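Local structure of putative 4-hydroxybenzoyl-CoA thioesterase (Geobacillus stearothermophilus, 2OIW) at residues I9-S14 with Q70-Y75; N64-G69 with I92-V97. The protein is a predicted thioesterase of the hotdog superfamily that probably hydrolyses the thioester bond of acyl-coenzyme A substrates such as 4-hydroxybenzoyl-CoA. One frame throughout, in Å; residues are numbered along the deposited sequence.

Contact 1: residues I9-S14 with Q70-Y75; sequences ITPRVS and QDVTVY. With MG (magnesium ion), chain E.
I9 and V72 face each other as an antiparallel hydrogen-bonded pair: I9 N gives its hydrogen to V72 O at 2.9 Å, and V72 N returns one to I9 O, both bonds almost straight. On the face carrying their side chains, I9 CB lies 3.8 Å from V72 CG2, and CD1 of the extended I9 chain meets V74 CG2; branched aliphatic residues suit this buried strip. Where the contact meets solvent, T10 OG1 donates to D71 OD1 (3.0 Å), approaching from 40° above the carboxylate plane. P11 ends the pairing, since its ring nitrogen carries no hydrogen; CD sits 3.2 Å from Q70 O, and CG touches V72 CG1 at 3.9 Å. An alanine here would lose CG and CD and would probably open a gap beside V72 and leave the backbone freer to turn. W30 of helix 27-34 packs on I9, P11 and V72. Further along, S14 O binds the magnesium ion at 2.4 Å with two waters; T16 O and T16 O of the third subunit complete the site. The last pair of strands 5-9 and 72-81 thus lies against helix 27-34, in keeping with a hotdog fold, just before a loop reaching a metal site between subunits.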
ATOM      1  N   ILE A   9      -3.811   7.695 -14.535  1.00 17.41           N
ATOM      2  CA  ILE A   9      -4.010   7.506 -13.107  1.00 15.94           C
ATOM      3  C   ILE A   9      -3.895   8.834 -12.380  1.00 15.63           C
ATOM      4  O   ILE A   9      -3.005   9.641 -12.692  1.00 15.77           O
ATOM      5  CB  ILE A   9      -2.932   6.560 -12.569  1.00 16.34           C
ATOM      6  CG1 ILE A   9      -3.221   5.139 -13.059  1.00 15.99           C
ATOM      7  CG2 ILE A   9      -2.849   6.638 -11.054  1.00 16.03           C
ATOM      8  CD1 ILE A   9      -2.146   4.112 -12.787  1.00 16.83           C
ATOM      9  N   THR A  10      -4.760   9.036 -11.390  1.00 15.14           N
ATOM     10  CA  THR A  10      -4.685  10.171 -10.472  1.00 14.82           C
ATOM     11  C   THR A  10      -3.924   9.763  -9.218  1.00 15.20           C
ATOM     12  O   THR A  10      -4.409   8.922  -8.476  1.00 15.35           O
ATOM     13  CB  THR A  10      -6.103  10.614 -10.104  1.00 14.63           C
ATOM     14  OG1 THR A  10      -6.774  11.023 -11.299  1.00 15.06           O
ATOM     15  CG2 THR A  10      -6.099  11.791  -9.173  1.00 14.79           C
ATOM     16  N   PRO A  11      -2.720  10.342  -8.991  1.00 15.25           N
ATOM     17  CA  PRO A  11      -1.967  10.048  -7.776  1.00 14.81           C
ATOM     18  C   PRO A  11      -2.727  10.439  -6.507  1.00 15.28           C
ATOM     19  O   PRO A  11      -3.569  11.347  -6.525  1.00 14.88           O
ATOM     20  CB  PRO A  11      -0.675  10.861  -7.939  1.00 13.25           C
ATOM     21  CG  PRO A  11      -0.573  11.057  -9.441  1.00 14.40           C
ATOM     22  CD  PRO A  11      -1.956  11.215  -9.914  1.00 14.65           C
ATOM     23  N   ARG A  12      -2.421   9.737  -5.427  1.00 15.35           N
ATOM     24  CA  ARG A  12      -3.134   9.849  -4.141  1.00 14.80           C
ATOM     25  C   ARG A  12      -2.130  10.342  -3.118  1.00 15.18           C
ATOM     26  O   ARG A  12      -0.911  10.088  -3.253  1.00 14.78           O
ATOM     27  CB  ARG A  12      -3.669   8.463  -3.718  1.00 15.07           C
ATOM     28  CG  ARG A  12      -4.694   7.886  -4.674  1.00 15.31           C
ATOM     29  CD  ARG A  12      -4.881   6.370  -4.531  1.00 16.35           C
ATOM     30  NE  ARG A  12      -5.773   5.897  -5.587  1.00 15.20           N
ATOM     31  CZ  ARG A  12      -6.051   4.621  -5.848  1.00 15.28           C
ATOM     32  NH1 ARG A  12      -5.517   3.634  -5.120  1.00 15.74           N
ATOM     33  NH2 ARG A  12      -6.852   4.339  -6.860  1.00 14.37           N
ATOM     34  N   VAL A  13      -2.607  11.056  -2.097  1.00 14.74           N
ATOM     35  CA  VAL A  13      -1.716  11.533  -1.030  1.00 16.50           C
ATOM     36  C   VAL A  13      -0.925  10.362  -0.421  1.00 16.78           C
ATOM     37  O   VAL A  13       0.286  10.486  -0.183  1.00 18.07           O
ATOM     38  CB  VAL A  13      -2.501  12.336   0.067  1.00 15.45           C
ATOM     39  CG1 VAL A  13      -1.629  12.675   1.286  1.00 16.64           C
ATOM     40  CG2 VAL A  13      -3.097  13.601  -0.529  1.00 17.16           C
ATOM     41  N   SER A  14      -1.606   9.237  -0.192  1.00 17.71           N
ATOM     42  CA  SER A  14      -1.011   8.026   0.399  1.00 18.34           C
ATOM     43  C   SER A  14       0.123   7.401  -0.432  1.00 18.82           C
ATOM     44  O   SER A  14       0.932   6.642   0.107  1.00 18.35           O
ATOM     45  CB  SER A  14      -2.083   6.961   0.692  1.00 18.75           C
ATOM     46  OG  SER A  14      -2.701   6.514  -0.502  1.00 20.42           O
ATOM     47  N   GLN A  70      -1.006  16.139 -10.050  0.50 19.08           N
ATOM     48  CA  GLN A  70      -1.018  16.098 -11.507  0.50 18.75           C
ATOM     49  C   GLN A  70      -1.200  14.633 -11.895  0.50 18.46           C
ATOM     50  O   GLN A  70      -0.586  13.746 -11.283  0.50 18.20           O
ATOM     51  CB  GLN A  70       0.326  16.582 -12.074  0.50 18.43           C
ATOM     52  CG  GLN A  70       0.775  17.985 -11.680  0.50 19.52           C
ATOM     53  CD  GLN A  70       2.254  18.252 -12.006  0.50 19.47           C
ATOM     54  OE1 GLN A  70       3.158  17.998 -11.189  0.50 19.24           O
ATOM     55  NE2 GLN A  70       2.501  18.737 -13.214  0.50 20.38           N
ATOM     56  N   ASP A  71      -2.013  14.365 -12.919  1.00 17.80           N
ATOM     57  CA  ASP A  71      -2.210  12.982 -13.398  1.00 17.69           C
ATOM     58  C   ASP A  71      -0.921  12.407 -13.992  1.00 17.17           C
ATOM     59  O   ASP A  71      -0.011  13.141 -14.349  1.00 16.51           O
ATOM     60  CB  ASP A  71      -3.367  12.911 -14.408  1.00 17.66           C
ATOM     61  CG  ASP A  71      -4.717  12.987 -13.717  1.00 19.79           C
ATOM     62  OD1 ASP A  71      -4.753  12.908 -12.456  1.00 19.57           O
ATOM     63  OD2 ASP A  71      -5.733  13.105 -14.424  1.00 20.94           O
ATOM     64  N   VAL A  72      -0.846  11.089 -14.054  1.00 16.64           N
ATOM     65  CA  VAL A  72       0.278  10.402 -14.695  1.00 16.42           C
ATOM     66  C   VAL A  72      -0.320   9.449 -15.703  1.00 15.76           C
ATOM     67  O   VAL A  72      -1.497   9.076 -15.583  1.00 15.25           O
ATOM     68  CB  VAL A  72       1.136   9.602 -13.692  1.00 17.22           C
ATOM     69  CG1 VAL A  72       1.687  10.535 -12.593  1.00 16.34           C
ATOM     70  CG2 VAL A  72       0.362   8.413 -13.114  1.00 16.02           C
ATOM     71  N   THR A  73       0.470   9.113 -16.715  1.00 15.53           N
ATOM     72  CA  THR A  73       0.058   8.171 -17.740  1.00 16.34           C
ATOM     73  C   THR A  73       1.054   7.046 -17.829  1.00 16.36           C
ATOM     74  O   THR A  73       2.257   7.275 -17.991  1.00 16.00           O
ATOM     75  CB  THR A  73      -0.068   8.837 -19.126  1.00 16.66           C
ATOM     76  OG1 THR A  73      -0.895   9.994 -19.000  1.00 16.18           O
ATOM     77  CG2 THR A  73      -0.694   7.891 -20.118  1.00 17.40           C
ATOM     78  N   VAL A  74       0.517   5.833 -17.740  1.00 16.27           N
ATOM     79  CA  VAL A  74       1.282   4.604 -17.889  1.00 16.99           C
ATOM     80  C   VAL A  74       1.096   4.093 -19.298  1.00 17.92           C
ATOM     81  O   VAL A  74      -0.037   3.938 -19.771  1.00 17.80           O
ATOM     82  CB  VAL A  74       0.838   3.558 -16.841  1.00 16.69           C
ATOM     83  CG1 VAL A  74       1.803   2.336 -16.826  1.00 17.11           C
ATOM     84  CG2 VAL A  74       0.776   4.244 -15.435  1.00 12.95           C
ATOM     85  N   TYR A  75       2.225   3.884 -19.976  1.00 18.12           N
ATOM     86  CA  TYR A  75       2.273   3.234 -21.283  1.00 18.04           C
ATOM     87  C   TYR A  75       2.867   1.859 -21.107  1.00 18.56           C
ATOM     88  O   TYR A  75       3.955   1.709 -20.547  1.00 18.16           O
ATOM     89  CB  TYR A  75       3.138   4.023 -22.236  1.00 17.43           C
ATOM     90  CG  TYR A  75       2.640   5.424 -22.456  1.00 19.17           C
ATOM     91  CD1 TYR A  75       1.684   5.694 -23.449  1.00 19.40           C
ATOM     92  CD2 TYR A  75       3.123   6.481 -21.697  1.00 17.80           C
ATOM     93  CE1 TYR A  75       1.229   6.980 -23.674  1.00 19.52           C
ATOM     94  CE2 TYR A  75       2.653   7.783 -21.908  1.00 19.20           C
ATOM     95  CZ  TYR A  75       1.720   8.014 -22.903  1.00 18.12           C
ATOM     96  OH  TYR A  75       1.250   9.268 -23.116  1.00 18.86           O
TER
HETATM   97 MG    MG E 501       2.817   6.863   1.513  1.00 27.88          MG
HETATM   98  O   HOH W   1       3.832   5.494  -0.138  1.00 31.90           O
HETATM   99  O   HOH W   2       1.244   6.211   2.950  1.00 36.31           O

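Contact 2: residues N64-G69 with I92-V97; sequences NQMYYG and IHQNGV
M66 and Q94 approach to 6.9 Å between CA atoms, too far for backbone pairing, so side chains bridge the gap between the irregular 64-69 segment and the end of strand 85-94. There a type I' turn from Q94 to V97, with reciprocal backbone bonds between these two residues, closes the beta hairpin of strands 85-94 and 97-110; N95 and G96 both have positive phi, a conformation that asparagine and glycine accept readily.

Q94 carries the contact. With CG anti to the backbone N (chi1 -176°) and the chain extended beyond it, the amide reaches across to the backbone of Y67 and pairs with it twice. Y67 N donates to Q94 OE1 at 2.9 Å, in the carbonyl plane on a lone pair, while Q94 NE2 donates to Y67 O, also at 2.9 Å. A glutamine has both the acceptor and the donor this needs, and the two bonds should hold its amide against flipping. A water bridges OE1 to Q65 O, and NE2 has a further acceptor in Q70 O, so this buried amide is well satisfied. In selenomethionine M66, chi2 near 174° carries SE out to I92 CG2, 3.5 Å away, the two side chains crossing at about a right angle. At the exposed end N64 ND2 lies 3.5 Å from V97 CG1, while ND2 gives a hydrogen bond to V98 O.

On the helix side, M66 and I92 both pack on V27 of helix 27-34; both also touch V72 of strand 72-81, while M66 and N64 meet C99 of strand 97-110.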
ATOM      1  N   ASN A  64      12.821  10.685 -13.282  1.00 21.11           N
ATOM      2  CA  ASN A  64      12.448  12.004 -12.770  1.00 21.42           C
ATOM      3  C   ASN A  64      11.447  11.812 -11.661  1.00 21.27           C
ATOM      4  O   ASN A  64      10.670  10.893 -11.712  1.00 21.61           O
ATOM      5  CB  ASN A  64      11.808  12.840 -13.882  1.00 21.45           C
ATOM      6  CG  ASN A  64      12.829  13.382 -14.868  1.00 24.25           C
ATOM      7  OD1 ASN A  64      13.741  14.110 -14.487  1.00 26.12           O
ATOM      8  ND2 ASN A  64      12.673  13.036 -16.158  1.00 26.29           N
ATOM      9  N   GLN A  65      11.425  12.689 -10.677  1.00 21.47           N
ATOM     10  CA  GLN A  65      10.461  12.527  -9.598  1.00 22.75           C
ATOM     11  C   GLN A  65       9.055  12.889 -10.059  1.00 22.83           C
ATOM     12  O   GLN A  65       8.851  13.692 -10.994  1.00 20.79           O
ATOM     13  CB  GLN A  65      10.845  13.369  -8.388  1.00 23.39           C
ATOM     14  CG  GLN A  65      12.216  13.021  -7.798  1.00 27.54           C
ATOM     15  CD  GLN A  65      12.261  11.681  -7.049  1.00 32.73           C
ATOM     16  OE1 GLN A  65      11.256  10.976  -6.921  1.00 36.69           O
ATOM     17  NE2 GLN A  65      13.440  11.333  -6.550  1.00 36.16           N
HETATM   18  N   MSE A  66       8.084  12.277  -9.407  1.00 22.42           N
HETATM   19  CA  MSE A  66       6.708  12.617  -9.676  1.00 25.06           C
HETATM   20  C   MSE A  66       6.028  13.156  -8.425  1.00 23.64           C
HETATM   21  O   MSE A  66       6.530  13.000  -7.305  1.00 22.82           O
HETATM   22  CB  MSE A  66       5.973  11.410 -10.256  1.00 24.88           C
HETATM   23  CG  MSE A  66       6.378  11.117 -11.701  1.00 24.81           C
HETATM   24 SE   MSE A  66       5.557   9.436 -12.340  1.00 33.33          SE
HETATM   25  CE  MSE A  66       6.749   8.178 -11.353  1.00 22.41           C
ATOM     26  N   TYR A  67       4.895  13.801  -8.641  1.00 23.47           N
ATOM     27  CA  TYR A  67       4.239  14.605  -7.616  1.00 23.86           C
ATOM     28  C   TYR A  67       2.768  14.272  -7.492  1.00 22.47           C
ATOM     29  O   TYR A  67       2.107  14.010  -8.491  1.00 22.26           O
ATOM     30  CB  TYR A  67       4.430  16.105  -7.945  1.00 25.21           C
ATOM     31  CG  TYR A  67       5.903  16.432  -7.887  1.00 28.81           C
ATOM     32  CD1 TYR A  67       6.563  16.451  -6.649  1.00 31.37           C
ATOM     33  CD2 TYR A  67       6.661  16.594  -9.051  1.00 29.55           C
ATOM     34  CE1 TYR A  67       7.927  16.691  -6.560  1.00 32.75           C
ATOM     35  CE2 TYR A  67       8.036  16.860  -8.980  1.00 32.11           C
ATOM     36  CZ  TYR A  67       8.664  16.889  -7.716  1.00 32.42           C
ATOM     37  OH  TYR A  67      10.024  17.113  -7.576  1.00 33.17           O
ATOM     38  N   TYR A  68       2.255  14.304  -6.267  1.00 20.74           N
ATOM     39  CA  TYR A  68       0.811  14.330  -6.081  1.00 20.39           C
ATOM     40  C   TYR A  68       0.259  15.631  -6.691  1.00 19.89           C
ATOM     41  O   TYR A  68       0.891  16.661  -6.551  1.00 19.68           O
ATOM     42  CB  TYR A  68       0.494  14.278  -4.569  1.00 20.09           C
ATOM     43  CG  TYR A  68      -0.950  14.531  -4.225  1.00 20.04           C
ATOM     44  CD1 TYR A  68      -1.935  13.651  -4.646  1.00 16.37           C
ATOM     45  CD2 TYR A  68      -1.327  15.645  -3.461  1.00 18.12           C
ATOM     46  CE1 TYR A  68      -3.257  13.872  -4.334  1.00 17.03           C
ATOM     47  CE2 TYR A  68      -2.643  15.868  -3.141  1.00 18.96           C
ATOM     48  CZ  TYR A  68      -3.607  14.990  -3.604  1.00 17.33           C
ATOM     49  OH  TYR A  68      -4.915  15.200  -3.293  1.00 19.11           O
ATOM     50  N   GLY A  69      -0.909  15.588  -7.342  1.00 19.18           N
ATOM     51  CA  GLY A  69      -1.594  16.820  -7.807  1.00 19.37           C
ATOM     52  C   GLY A  69      -1.729  16.986  -9.313  1.00 19.09           C
ATOM     53  O   GLY A  69      -2.447  17.867  -9.795  1.00 19.67           O
ATOM     54  N   ILE A  92       6.190   5.471 -17.233  1.00 18.53           N
ATOM     55  CA  ILE A  92       5.247   6.399 -16.605  1.00 18.91           C
ATOM     56  C   ILE A  92       5.667   7.827 -16.903  1.00 18.15           C
ATOM     57  O   ILE A  92       6.835   8.180 -16.734  1.00 17.58           O
ATOM     58  CB  ILE A  92       5.121   6.172 -15.079  1.00 18.94           C
ATOM     59  CG1 ILE A  92       4.745   4.723 -14.783  1.00 19.44           C
ATOM     60  CG2 ILE A  92       4.064   7.075 -14.500  1.00 16.69           C
ATOM     61  CD1 ILE A  92       4.742   4.410 -13.325  1.00 19.44           C
ATOM     62  N   HIS A  93       4.707   8.624 -17.390  1.00 18.13           N
ATOM     63  CA  HIS A  93       4.908  10.018 -17.724  1.00 17.29           C
ATOM     64  C   HIS A  93       4.069  10.915 -16.792  1.00 17.53           C
ATOM     65  O   HIS A  93       3.004  10.519 -16.291  1.00 15.92           O
ATOM     66  CB  HIS A  93       4.494  10.318 -19.177  1.00 17.91           C
ATOM     67  CG  HIS A  93       5.284   9.585 -20.220  1.00 18.90           C
ATOM     68  ND1 HIS A  93       5.487  10.092 -21.483  1.00 22.51           N
ATOM     69  CD2 HIS A  93       5.904   8.376 -20.201  1.00 19.79           C
ATOM     70  CE1 HIS A  93       6.202   9.238 -22.198  1.00 20.82           C
ATOM     71  NE2 HIS A  93       6.467   8.185 -21.442  1.00 18.12           N
ATOM     72  N   GLN A  94       4.561  12.128 -16.575  1.00 17.16           N
ATOM     73  CA  GLN A  94       3.810  13.167 -15.864  1.00 18.56           C
ATOM     74  C   GLN A  94       4.197  14.488 -16.513  1.00 19.09           C
ATOM     75  O   GLN A  94       5.370  14.695 -16.836  1.00 18.81           O
ATOM     76  CB  GLN A  94       4.115  13.179 -14.367  1.00 17.82           C
ATOM     77  CG  GLN A  94       3.276  14.201 -13.547  1.00 17.00           C
ATOM     78  CD  GLN A  94       3.445  14.047 -12.031  1.00 18.79           C
ATOM     79  OE1 GLN A  94       4.537  14.228 -11.488  1.00 18.51           O
ATOM     80  NE2 GLN A  94       2.350  13.719 -11.340  1.00 15.16           N
ATOM     81  N   ASN A  95       3.219  15.364 -16.745  1.00 19.56           N
ATOM     82  CA  ASN A  95       3.518  16.656 -17.380  1.00 20.00           C
ATOM     83  C   ASN A  95       4.247  16.489 -18.714  1.00 19.72           C
ATOM     84  O   ASN A  95       5.109  17.290 -19.067  1.00 19.06           O
ATOM     85  CB  ASN A  95       4.355  17.529 -16.430  1.00 20.98           C
ATOM     86  CG  ASN A  95       4.282  19.012 -16.790  1.00 23.59           C
ATOM     87  OD1 ASN A  95       3.213  19.522 -17.181  1.00 25.61           O
ATOM     88  ND2 ASN A  95       5.421  19.707 -16.695  1.00 25.10           N
ATOM     89  N   GLY A  96       3.931  15.409 -19.419  1.00 19.55           N
ATOM     90  CA  GLY A  96       4.535  15.125 -20.718  1.00 20.21           C
ATOM     91  C   GLY A  96       6.020  14.792 -20.676  1.00 20.60           C
ATOM     92  O   GLY A  96       6.699  14.968 -21.655  1.00 20.37           O
ATOM     93  N   VAL A  97       6.519  14.308 -19.540  1.00 20.80           N
ATOM     94  CA  VAL A  97       7.937  13.954 -19.374  1.00 21.36           C
ATOM     95  C   VAL A  97       7.999  12.485 -18.878  1.00 20.79           C
ATOM     96  O   VAL A  97       7.208  12.091 -18.008  1.00 19.89           O
ATOM     97  CB  VAL A  97       8.635  14.916 -18.328  1.00 21.90           C
ATOM     98  CG1 VAL A  97      10.078  14.514 -18.046  1.00 23.86           C
ATOM     99  CG2 VAL A  97       8.622  16.380 -18.795  1.00 22.95           C
TER
HETATM  100  O   HOH W   3       6.985  15.105 -12.396  1.00 21.33           O

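The centres of the two contacts lie about 8 Å apart, on the same side of the chain's centre, and their segments alternate along the sequence: 9-14, 64-69, 70-75, 92-97. Segment 64-69 runs straight into 70-75, so one continuous piece of chain serves both. Strands 72-81 and 85-94, neighbours in the antiparallel sheet, join them through T73 O and H93 N, 2.9 Å apart in a probable hydrogen bond. Helix 27-34 packs against both contacts, as expected for the helix wrapped by a hotdog sheet. Both also touch the second subunit, mainly through the loop residues R12 to S14 and Y68, so this part of the chain faces a subunit interface.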